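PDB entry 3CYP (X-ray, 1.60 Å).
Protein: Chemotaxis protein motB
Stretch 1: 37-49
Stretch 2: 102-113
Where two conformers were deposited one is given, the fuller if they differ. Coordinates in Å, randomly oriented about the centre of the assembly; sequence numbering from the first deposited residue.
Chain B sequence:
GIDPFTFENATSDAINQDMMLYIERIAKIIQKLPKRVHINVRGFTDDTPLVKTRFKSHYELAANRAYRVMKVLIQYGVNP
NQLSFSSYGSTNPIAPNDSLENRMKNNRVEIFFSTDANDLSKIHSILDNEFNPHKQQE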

# COMPACT_ATOMS: atom_id res chain seq x y z
N VAL B 37 -7.19 -15.27 -2.04
CA VAL B 37 -7.82 -14.36 -1.09
C VAL B 37 -6.82 -13.21 -0.88
O VAL B 37 -5.63 -13.41 -0.55
CB VAL B 37 -8.16 -15.05 0.28
CG1 VAL B 37 -8.64 -13.99 1.31
CG2 VAL B 37 -9.17 -16.22 0.11
N HIS B 38 -7.30 -11.98 -1.04
CA HIS B 38 -6.50 -10.80 -0.75
C HIS B 38 -7.10 -10.05 0.44
O HIS B 38 -8.23 -10.31 0.89
CB HIS B 38 -6.40 -9.92 -1.98
CG HIS B 38 -5.52 -10.47 -3.06
ND1 HIS B 38 -4.74 -9.66 -3.86
CD2 HIS B 38 -5.31 -11.74 -3.48
CE1 HIS B 38 -4.04 -10.42 -4.69
NE2 HIS B 38 -4.38 -11.68 -4.50
N ILE B 39 -6.27 -9.18 1.00
CA ILE B 39 -6.55 -8.45 2.24
C ILE B 39 -6.39 -6.96 1.98
O ILE B 39 -5.36 -6.54 1.45
CB ILE B 39 -5.51 -8.87 3.29
CG1 ILE B 39 -5.63 -10.39 3.56
CG2 ILE B 39 -5.59 -7.97 4.56
CD1 ILE B 39 -6.81 -10.75 4.28
N ASN B 40 -7.37 -6.17 2.40
CA ASN B 40 -7.35 -4.68 2.30
C ASN B 40 -7.37 -4.17 3.72
O ASN B 40 -8.28 -4.49 4.49
CB ASN B 40 -8.57 -4.17 1.48
CG ASN B 40 -8.64 -2.69 1.35
OD1 ASN B 40 -9.66 -2.08 1.72
ND2 ASN B 40 -7.63 -2.12 0.82
N VAL B 41 -6.33 -3.39 4.06
CA VAL B 41 -6.13 -2.86 5.39
C VAL B 41 -6.69 -1.43 5.32
O VAL B 41 -6.15 -0.55 4.60
CB VAL B 41 -4.64 -2.82 5.72
CG1 VAL B 41 -4.43 -2.22 7.11
CG2 VAL B 41 -4.03 -4.21 5.56
N ARG B 42 -7.81 -1.23 6.03
CA ARG B 42 -8.58 0.00 5.95
C ARG B 42 -8.40 0.85 7.20
O ARG B 42 -8.68 0.38 8.29
CB ARG B 42 -10.08 -0.31 5.83
CG ARG B 42 -10.36 -1.06 4.61
CD ARG B 42 -11.83 -1.14 4.34
NE ARG B 42 -12.02 -1.86 3.10
CZ ARG B 42 -13.19 -2.11 2.55
NH1 ARG B 42 -14.31 -1.73 3.15
NH2 ARG B 42 -13.22 -2.80 1.41
N GLY B 43 -8.06 2.12 7.00
CA GLY B 43 -7.85 3.04 8.12
C GLY B 43 -8.97 4.07 8.25
O GLY B 43 -9.55 4.52 7.26
N PHE B 44 -9.26 4.43 9.51
CA PHE B 44 -10.34 5.34 9.85
C PHE B 44 -9.93 6.25 11.00
O PHE B 44 -8.97 5.95 11.74
CB PHE B 44 -11.59 4.62 10.27
CG PHE B 44 -12.06 3.53 9.33
CD1 PHE B 44 -13.09 3.78 8.42
CD2 PHE B 44 -11.50 2.25 9.37
CE1 PHE B 44 -13.54 2.79 7.57
CE2 PHE B 44 -11.99 1.23 8.55
CZ PHE B 44 -13.00 1.52 7.64
N THR B 45 -10.67 7.35 11.09
CA THR B 45 -10.62 8.29 12.22
C THR B 45 -12.01 8.66 12.71
O THR B 45 -13.02 8.40 12.08
CB THR B 45 -9.96 9.63 11.76
OG1 THR B 45 -10.87 10.31 10.88
CG2 THR B 45 -8.62 9.38 11.04
N ASP B 46 -12.04 9.30 13.88
CA ASP B 46 -13.20 10.06 14.31
C ASP B 46 -13.24 11.39 13.54
O ASP B 46 -12.45 11.62 12.61
CB ASP B 46 -13.16 10.28 15.84
CG ASP B 46 -11.96 11.07 16.32
OD1 ASP B 46 -11.50 11.98 15.61
OD2 ASP B 46 -11.49 10.82 17.45
N ASP B 47 -14.14 12.28 13.95
CA ASP B 47 -14.34 13.51 13.22
C ASP B 47 -13.91 14.68 14.08
O ASP B 47 -14.37 15.81 13.86
CB ASP B 47 -15.81 13.64 12.80
CG ASP B 47 -16.74 13.88 13.97
OD1 ASP B 47 -16.28 13.83 15.14
OD2 ASP B 47 -17.95 14.12 13.71
N THR B 48 -13.02 14.43 15.03
CA THR B 48 -12.54 15.51 15.89
C THR B 48 -11.60 16.41 15.09
O THR B 48 -10.78 15.94 14.30
CB THR B 48 -11.83 15.02 17.18
OG1 THR B 48 -10.54 14.49 16.87
CG2 THR B 48 -12.64 13.98 17.90
N PRO B 49 -11.74 17.74 15.26
CA PRO B 49 -10.82 18.55 14.48
C PRO B 49 -9.38 18.29 14.92
O PRO B 49 -9.12 18.13 16.10
CB PRO B 49 -11.27 20.00 14.80
CG PRO B 49 -12.66 19.85 15.33
CD PRO B 49 -12.64 18.56 16.08
N ASN B 102 -17.23 7.25 22.35
CA ASN B 102 -17.69 6.75 21.06
C ASN B 102 -16.75 7.18 19.92
O ASN B 102 -16.38 6.36 19.07
CB ASN B 102 -19.12 7.24 20.76
CG ASN B 102 -20.22 6.46 21.48
OD1 ASN B 102 -21.34 6.99 21.69
ND2 ASN B 102 -19.94 5.21 21.85
N ARG B 103 -16.35 8.45 19.92
CA ARG B 103 -15.36 8.95 18.94
C ARG B 103 -14.07 8.13 18.97
O ARG B 103 -13.49 7.80 17.90
CB ARG B 103 -15.02 10.42 19.22
CG ARG B 103 -16.08 11.37 18.82
CD ARG B 103 -15.52 12.78 18.59
NE ARG B 103 -15.14 13.48 19.82
CZ ARG B 103 -16.01 13.95 20.72
NH1 ARG B 103 -17.33 13.78 20.56
NH2 ARG B 103 -15.56 14.59 21.80
N MET B 104 -13.58 7.83 20.17
CA MET B 104 -12.34 7.07 20.30
C MET B 104 -12.39 5.74 19.55
O MET B 104 -11.38 5.33 18.98
CB MET B 104 -12.00 6.82 21.76
CG MET B 104 -11.54 8.08 22.46
SD MET B 104 -11.31 7.79 24.22
CE MET B 104 -9.75 6.88 24.09
N LYS B 105 -13.57 5.11 19.55
CA LYS B 105 -13.80 3.82 18.87
C LYS B 105 -13.57 3.92 17.35
O LYS B 105 -13.25 2.92 16.69
CB LYS B 105 -15.23 3.34 19.10
CG LYS B 105 -15.56 2.85 20.52
CD LYS B 105 -15.17 1.39 20.74
CE LYS B 105 -13.75 1.27 21.25
NZ LYS B 105 -13.01 0.11 20.78
N ASN B 106 -13.79 5.11 16.80
CA ASN B 106 -13.68 5.31 15.34
C ASN B 106 -12.25 5.41 14.83
O ASN B 106 -12.02 5.40 13.63
CB ASN B 106 -14.50 6.54 14.89
CG ASN B 106 -16.01 6.32 15.04
OD1 ASN B 106 -16.51 5.21 14.86
ND2 ASN B 106 -16.76 7.38 15.43
N ASN B 107 -11.28 5.51 15.72
CA ASN B 107 -9.88 5.59 15.38
C ASN B 107 -9.34 4.17 15.33
O ASN B 107 -8.92 3.60 16.34
CB ASN B 107 -9.14 6.43 16.41
CG ASN B 107 -9.60 7.84 16.39
OD1 ASN B 107 -9.47 8.51 15.37
ND2 ASN B 107 -10.25 8.29 17.47
N ARG B 108 -9.38 3.58 14.13
CA ARG B 108 -9.09 2.15 14.01
C ARG B 108 -8.69 1.76 12.60
O ARG B 108 -8.86 2.52 11.66
CB ARG B 108 -10.28 1.29 14.49
CG ARG B 108 -11.37 0.92 13.48
CD ARG B 108 -12.43 1.92 13.35
NE ARG B 108 -13.44 1.60 12.34
CZ ARG B 108 -14.17 2.53 11.75
NH1 ARG B 108 -14.02 3.79 12.09
NH2 ARG B 108 -15.01 2.23 10.79
N VAL B 109 -8.13 0.57 12.51
CA VAL B 109 -7.84 -0.07 11.22
C VAL B 109 -8.62 -1.38 11.23
O VAL B 109 -8.65 -2.07 12.25
CB VAL B 109 -6.35 -0.29 11.02
CG1 VAL B 109 -6.11 -1.31 9.88
CG2 VAL B 109 -5.67 1.00 10.73
N GLU B 110 -9.30 -1.66 10.10
CA GLU B 110 -10.10 -2.88 9.90
C GLU B 110 -9.48 -3.71 8.79
O GLU B 110 -8.96 -3.14 7.82
CB GLU B 110 -11.57 -2.56 9.54
CG GLU B 110 -12.27 -1.73 10.61
CD GLU B 110 -13.68 -1.37 10.27
OE1 GLU B 110 -14.34 -0.72 11.12
OE2 GLU B 110 -14.14 -1.68 9.13
N ILE B 111 -9.59 -5.03 8.92
CA ILE B 111 -9.08 -5.98 7.93
C ILE B 111 -10.27 -6.48 7.10
O ILE B 111 -11.23 -7.00 7.67
CB ILE B 111 -8.41 -7.19 8.59
CG1 ILE B 111 -7.11 -6.75 9.33
CG2 ILE B 111 -8.13 -8.28 7.54
CD1 ILE B 111 -5.99 -6.23 8.41
N PHE B 112 -10.21 -6.26 5.79
CA PHE B 112 -11.19 -6.77 4.84
C PHE B 112 -10.61 -7.87 4.00
O PHE B 112 -9.49 -7.75 3.46
CB PHE B 112 -11.75 -5.63 4.01
CG PHE B 112 -12.92 -4.95 4.66
CD1 PHE B 112 -12.75 -4.23 5.83
CD2 PHE B 112 -14.22 -5.09 4.14
CE1 PHE B 112 -13.86 -3.58 6.44
CE2 PHE B 112 -15.32 -4.46 4.77
CZ PHE B 112 -15.14 -3.73 5.91
N PHE B 113 -11.36 -8.96 3.86
CA PHE B 113 -10.97 -10.08 3.02
C PHE B 113 -11.69 -9.96 1.67
O PHE B 113 -12.88 -9.66 1.62
CB PHE B 113 -11.43 -11.38 3.66
CG PHE B 113 -10.84 -11.61 5.03
CD1 PHE B 113 -9.69 -12.30 5.17
CD2 PHE B 113 -11.45 -11.04 6.14
CE1 PHE B 113 -9.12 -12.48 6.45
CE2 PHE B 113 -10.89 -11.18 7.43
CZ PHE B 113 -9.75 -11.90 7.58
O HOH W 1 -14.63 6.29 10.77

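The strand beginning at His38 runs antiparallel to the one beginning at Arg108, and the contact is organised by three residues that cover the most surface: Phe44, Phe112 and Arg42. All three point to the same face of the sheet, where each aromatic ring is paired with an arginine from the other strand.

The backbone sets the register. Asn40 pairs with Phe112 through two hydrogen bonds, Asn40 N to Phe112 O at 2.8 Å and Phe112 N to Asn40 O at 2.9 Å. Arg42 pairs with Glu110 likewise, Arg42 N to Glu110 O at 2.9 Å and Glu110 N to Arg42 O at 2.8 Å. Beyond them the ladder loosens: Phe44 N still reaches Arg108 O at 2.9 Å, but the return bond from Arg108 N to Phe44 O is weak at 3.4 Å.

The two arginines reach their rings differently: Arg42 diagonally, Arg108 directly across. Arg42 reaches past its partner to Phe112, its guanidinium flat on the ring, with CZ 3.6 Å from the ring centroid and the planes 7° apart; charge meets pi electrons over the face. Its NE also donates to Asn40 OD1 at 2.7 Å, close to the guanidinium plane. Arg108 makes the same kind of stack, but on the residue directly across from it, Phe44, with planes 9° apart, while its NE forms a salt bridge with Glu110 OE1 at 2.8 Å. In both pairs, an in-plane acceptor leaves a guanidinium face free for the ring.

The other face is apolar: Val41 CG1 meets Val109 CG1 at 3.4 Å, and Ile39 CD1 meets Phe113 CD1 at 3.4 Å.

Past the strands, polar side chains take over. The Asn107 amide bonds Asp46 twice, once to its backbone and once to its side chain, accepting from Asp46 N through OD1 at 3.1 Å and donating from ND2 to Asp46 OD2 at 2.8 Å. Farther along, Thr48 CG2 makes a close carbon contact with Arg103 CD at 3.2 Å.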